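PDB 2BKL: prolyl endopeptidase from Myxococcus xanthus, which probably hydrolyses oligopeptides on the carboxyl side of proline and, less readily, alanine residues, as a serine peptidase of the S9A family. Local coordinates for residues 114-126 and 134-146. Residues are numbered along the deposited sequence; the frame is centred on the assembly and turned at random.
Sequences GWSKDGTVSLGTW and KVAFAQKPNAADE
Gln139 reaches from strand 134-141 to Trp115, in the loop that leads into the partner strand, and its side chain can be followed atom by atom. CB lies beside Val121 CG1; CG, anti to the carbonyl carbon (chi1 -73°), packs 3.7 Å from Trp115 CZ3; CD passes near CE3; and NE2 ends over one indole face, 3.3 Å from CE3, the amide plane standing steeply against the ring. Glutamine suits this place, its CG packing on the ring while the amide NE2 lies over the face, toward the rim. Further round the same six-membered ring, Trp115 CH2 lies 3.8 Å from Phe137 CE2, the two rings oblique to each other, and Trp159 adds edge-to-face contacts to both. Putting an alanine at Trp115 would probably open a gap beside Phe137 and set the Gln139 amide free to turn. Leu123 CD1 fills in against Phe137 CB on the same face of the sheet.

The backbones of the two strands pair antiparallel: Ser122 and Lys140 exchange two bonds, and Gly124 N gives a nearly straight one (178°) to Ala138 O. A beta bulge then shifts the register before Trp126 pairs with Phe137. At Gly124 a side chain would collide with Lys140 CD. Asn142, at positive phi in the turn that follows strand 134-141, donates its backbone N-H to Thr120 O, N to O 2.8 Å. This turn leads to Asp145, which touches the bound Z-Ala-Pro and salt-bridges Arg618. The whole is a bulged beta hairpin of the N-terminal beta-propeller, its open end, where the chain leaves strand 134-141 for Asp145, facing the bound ligand.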
loop_
_atom_site.group_PDB
_atom_site.type_symbol
_atom_site.label_atom_id
_atom_site.label_comp_id
_atom_site.label_asym_id
_atom_site.label_seq_id
_atom_site.Cartn_x
_atom_site.Cartn_y
_atom_site.Cartn_z
ATOM N N GLY A 114 13.742 21.079 2.095
ATOM C CA GLY A 114 14.717 21.954 1.451
ATOM C C GLY A 114 15.163 21.526 0.068
ATOM O O GLY A 114 16.033 22.199 -0.511
ATOM N N TRP A 115 14.548 20.484 -0.492
ATOM C CA TRP A 115 14.944 19.923 -1.786
ATOM C C TRP A 115 14.319 20.590 -2.996
ATOM O O TRP A 115 14.679 20.279 -4.131
ATOM C CB TRP A 115 14.655 18.426 -1.825
ATOM C CG TRP A 115 15.477 17.631 -0.897
ATOM C CD1 TRP A 115 16.437 18.079 -0.037
ATOM C CD2 TRP A 115 15.392 16.217 -0.694
ATOM N NE1 TRP A 115 16.966 17.026 0.665
ATOM C CE2 TRP A 115 16.337 15.874 0.273
ATOM C CE3 TRP A 115 14.600 15.192 -1.246
ATOM C CZ2 TRP A 115 16.525 14.565 0.696
ATOM C CZ3 TRP A 115 14.781 13.916 -0.813
ATOM C CH2 TRP A 115 15.757 13.603 0.127
ATOM N N SER A 116 13.397 21.501 -2.747
ATOM C CA SER A 116 12.729 22.277 -3.797
ATOM C C SER A 116 12.020 23.432 -3.101
ATOM O O SER A 116 11.868 23.429 -1.884
ATOM C CB SER A 116 11.722 21.410 -4.574
ATOM O OG SER A 116 10.593 21.067 -3.773
ATOM N N LYS A 117 11.582 24.428 -3.856
ATOM C CA LYS A 117 10.926 25.590 -3.246
ATOM C C LYS A 117 9.451 25.332 -2.926
ATOM O O LYS A 117 8.852 26.019 -2.088
ATOM C CB LYS A 117 11.080 26.814 -4.154
ATOM C CG LYS A 117 10.796 28.168 -3.468
ATOM C CD LYS A 117 11.905 28.564 -2.477
ATOM C CE LYS A 117 11.360 28.882 -1.073
ATOM N NZ LYS A 117 10.676 30.205 -1.021
ATOM N N ASP A 118 8.880 24.309 -3.553
ATOM C CA ASP A 118 7.443 24.074 -3.526
ATOM C C ASP A 118 7.027 22.649 -3.091
ATOM O O ASP A 118 5.887 22.231 -3.323
ATOM C CB ASP A 118 6.858 24.380 -4.913
ATOM C CG ASP A 118 7.502 23.553 -6.024
ATOM O OD1 ASP A 118 8.455 22.758 -5.763
ATOM O OD2 ASP A 118 7.109 23.619 -7.203
ATOM N N GLY A 119 7.932 21.913 -2.444
ATOM C CA GLY A 119 7.596 20.606 -1.904
ATOM C C GLY A 119 7.422 19.482 -2.903
ATOM O O GLY A 119 6.755 18.490 -2.590
ATOM N N THR A 120 8.039 19.603 -4.077
ATOM C CA THR A 120 7.815 18.661 -5.174
ATOM C C THR A 120 8.903 17.599 -5.380
ATOM O O THR A 120 8.945 16.951 -6.426
ATOM C CB THR A 120 7.587 19.400 -6.496
ATOM O OG1 THR A 120 8.682 20.276 -6.761
ATOM C CG2 THR A 120 6.316 20.290 -6.425
ATOM N N VAL A 121 9.788 17.434 -4.405
ATOM C CA VAL A 121 10.737 16.322 -4.395
ATOM C C VAL A 121 10.677 15.682 -3.016
ATOM O O VAL A 121 10.813 16.368 -2.005
ATOM C CB VAL A 121 12.181 16.761 -4.722
ATOM C CG1 VAL A 121 13.113 15.517 -4.852
ATOM C CG2 VAL A 121 12.198 17.584 -5.995
ATOM N N SER A 122 10.465 14.379 -2.992
ATOM C CA SER A 122 10.265 13.631 -1.762
ATOM C C SER A 122 11.383 12.623 -1.488
ATOM O O SER A 122 12.096 12.188 -2.364
ATOM C CB SER A 122 8.947 12.877 -1.828
ATOM O OG SER A 122 7.875 13.795 -1.788
ATOM N N LEU A 123 11.474 12.238 -0.227
ATOM C CA LEU A 123 12.347 11.175 0.208
ATOM C C LEU A 123 11.624 9.848 0.062
ATOM O O LEU A 123 10.484 9.693 0.527
ATOM C CB LEU A 123 12.756 11.405 1.662
ATOM C CG LEU A 123 13.487 10.274 2.376
ATOM C CD1 LEU A 123 14.847 9.997 1.714
ATOM C CD2 LEU A 123 13.656 10.615 3.831
ATOM N N GLY A 124 12.262 8.884 -0.580
ATOM C CA GLY A 124 11.764 7.529 -0.670
ATOM C C GLY A 124 12.447 6.607 0.330
ATOM O O GLY A 124 12.632 6.941 1.506
ATOM N N THR A 125 12.812 5.417 -0.117
ATOM C CA THR A 125 13.538 4.475 0.711
ATOM C C THR A 125 14.888 5.036 1.194
ATOM O O THR A 125 15.534 5.816 0.479
ATOM C CB THR A 125 13.792 3.183 -0.092
ATOM O OG1 THR A 125 14.140 2.117 0.801
ATOM C CG2 THR A 125 14.996 3.324 -1.013
ATOM N N TRP A 126 15.321 4.659 2.373
ATOM C CA TRP A 126 16.657 4.944 2.829
ATOM C C TRP A 126 17.229 3.737 3.563
ATOM O O TRP A 126 16.488 2.981 4.201
ATOM C CB TRP A 126 16.711 6.220 3.683
ATOM C CG TRP A 126 15.741 6.255 4.816
ATOM C CD1 TRP A 126 14.443 6.702 4.769
ATOM C CD2 TRP A 126 15.988 5.892 6.186
ATOM N NE1 TRP A 126 13.867 6.603 6.011
ATOM C CE2 TRP A 126 14.789 6.114 6.897
ATOM C CE3 TRP A 126 17.095 5.406 6.883
ATOM C CZ2 TRP A 126 14.670 5.854 8.270
ATOM C CZ3 TRP A 126 16.959 5.135 8.243
ATOM C CH2 TRP A 126 15.762 5.367 8.912
ATOM N N LYS A 134 27.250 6.169 6.264
ATOM C CA LYS A 134 26.655 6.514 4.973
ATOM C C LYS A 134 25.175 6.156 4.978
ATOM O O LYS A 134 24.748 5.197 5.640
ATOM C CB LYS A 134 27.310 5.725 3.813
ATOM C CG LYS A 134 28.814 5.817 3.706
ATOM C CD LYS A 134 29.323 7.198 3.343
ATOM C CE LYS A 134 30.835 7.174 3.114
ATOM N NZ LYS A 134 31.337 8.517 2.782
ATOM N N VAL A 135 24.370 6.914 4.237
ATOM C CA VAL A 135 22.973 6.545 4.005
ATOM C C VAL A 135 22.742 6.601 2.517
ATOM O O VAL A 135 23.004 7.644 1.882
ATOM C CB VAL A 135 21.969 7.451 4.767
ATOM C CG1 VAL A 135 20.518 7.068 4.471
ATOM C CG2 VAL A 135 22.235 7.365 6.261
ATOM N N ALA A 136 22.245 5.515 1.954
ATOM C CA ALA A 136 21.780 5.467 0.578
ATOM C C ALA A 136 20.280 5.722 0.593
ATOM O O ALA A 136 19.562 5.152 1.407
ATOM C CB ALA A 136 22.089 4.110 -0.017
ATOM N N PHE A 137 19.793 6.578 -0.289
ATOM C CA PHE A 137 18.416 7.028 -0.229
ATOM C C PHE A 137 17.901 7.403 -1.597
ATOM O O PHE A 137 18.677 7.743 -2.488
ATOM C CB PHE A 137 18.247 8.192 0.739
ATOM C CG PHE A 137 18.912 9.447 0.300
ATOM C CD1 PHE A 137 20.243 9.656 0.591
ATOM C CD2 PHE A 137 18.222 10.436 -0.375
ATOM C CE1 PHE A 137 20.891 10.795 0.197
ATOM C CE2 PHE A 137 18.864 11.587 -0.749
ATOM C CZ PHE A 137 20.219 11.753 -0.468
ATOM N N ALA A 138 16.588 7.359 -1.766
ATOM C CA ALA A 138 15.937 7.721 -3.024
ATOM C C ALA A 138 15.370 9.125 -2.949
ATOM O O ALA A 138 14.755 9.526 -1.943
ATOM C CB ALA A 138 14.843 6.767 -3.328
ATOM N N GLN A 139 15.568 9.894 -4.013
ATOM C CA GLN A 139 14.814 11.134 -4.246
ATOM C C GLN A 139 13.763 10.868 -5.307
ATOM O O GLN A 139 14.081 10.297 -6.350
ATOM C CB GLN A 139 15.708 12.251 -4.758
ATOM C CG GLN A 139 16.647 12.888 -3.802
ATOM C CD GLN A 139 17.130 14.217 -4.362
ATOM O OE1 GLN A 139 17.757 14.245 -5.421
ATOM N NE2 GLN A 139 16.793 15.308 -3.695
ATOM N N LYS A 140 12.525 11.300 -5.061
ATOM C CA LYS A 140 11.370 10.971 -5.911
ATOM C C LYS A 140 10.598 12.243 -6.249
ATOM O O LYS A 140 9.903 12.776 -5.380
ATOM C CB LYS A 140 10.443 10.009 -5.176
ATOM C CG LYS A 140 11.121 8.697 -4.775
ATOM C CD LYS A 140 10.190 7.563 -4.405
ATOM C CE LYS A 140 9.108 7.975 -3.474
ATOM N NZ LYS A 140 8.058 6.919 -3.429
ATOM N N PRO A 141 10.724 12.756 -7.472
ATOM C CA PRO A 141 9.906 13.883 -7.908
ATOM C C PRO A 141 8.434 13.575 -7.743
ATOM O O PRO A 141 8.006 12.467 -8.103
ATOM C CB PRO A 141 10.304 14.048 -9.377
ATOM C CG PRO A 141 11.722 13.599 -9.399
ATOM C CD PRO A 141 11.735 12.387 -8.476
ATOM N N ASN A 142 7.710 14.536 -7.170
ATOM C CA ASN A 142 6.271 14.476 -6.991
ATOM C C ASN A 142 5.832 13.305 -6.118
ATOM O O ASN A 142 4.669 12.942 -6.130
ATOM C CB ASN A 142 5.589 14.443 -8.363
ATOM C CG ASN A 142 5.917 15.664 -9.181
ATOM O OD1 ASN A 142 5.677 16.799 -8.749
ATOM N ND2 ASN A 142 6.528 15.452 -10.347
ATOM N N ALA A 143 6.742 12.733 -5.335
ATOM C CA ALA A 143 6.472 11.499 -4.577
ATOM C C ALA A 143 5.933 10.381 -5.470
ATOM O O ALA A 143 5.225 9.477 -5.016
ATOM C CB ALA A 143 5.534 11.774 -3.386
ATOM N N ALA A 144 6.298 10.417 -6.748
ATOM C CA ALA A 144 5.933 9.358 -7.686
ATOM C C ALA A 144 6.912 8.180 -7.556
ATOM O O ALA A 144 7.794 8.174 -6.674
ATOM C CB ALA A 144 5.866 9.894 -9.098
ATOM N N ASP A 145 6.737 7.133 -8.346
ATOM C CA ASP A 145 7.553 5.934 -8.152
ATOM C C ASP A 145 8.980 6.065 -8.675
ATOM O O ASP A 145 9.913 5.496 -8.096
ATOM C CB ASP A 145 6.921 4.719 -8.827
ATOM C CG ASP A 145 5.668 4.235 -8.135
ATOM O OD1 ASP A 145 5.243 4.759 -7.067
ATOM O OD2 ASP A 145 5.009 3.325 -8.676
ATOM N N GLU A 146 9.162 6.830 -9.739
ATOM C CA GLU A 146 10.464 7.002 -10.345
ATOM C C GLU A 146 11.393 7.579 -9.275
ATOM O O GLU A 146 11.043 8.548 -8.580
ATOM C CB GLU A 146 10.402 7.943 -11.576
ATOM C CG GLU A 146 11.616 7.841 -12.505
ATOM C CD GLU A 146 11.723 6.497 -13.229
ATOM O OE1 GLU A 146 10.692 5.841 -13.436
ATOM O OE2 GLU A 146 12.857 6.083 -13.590
#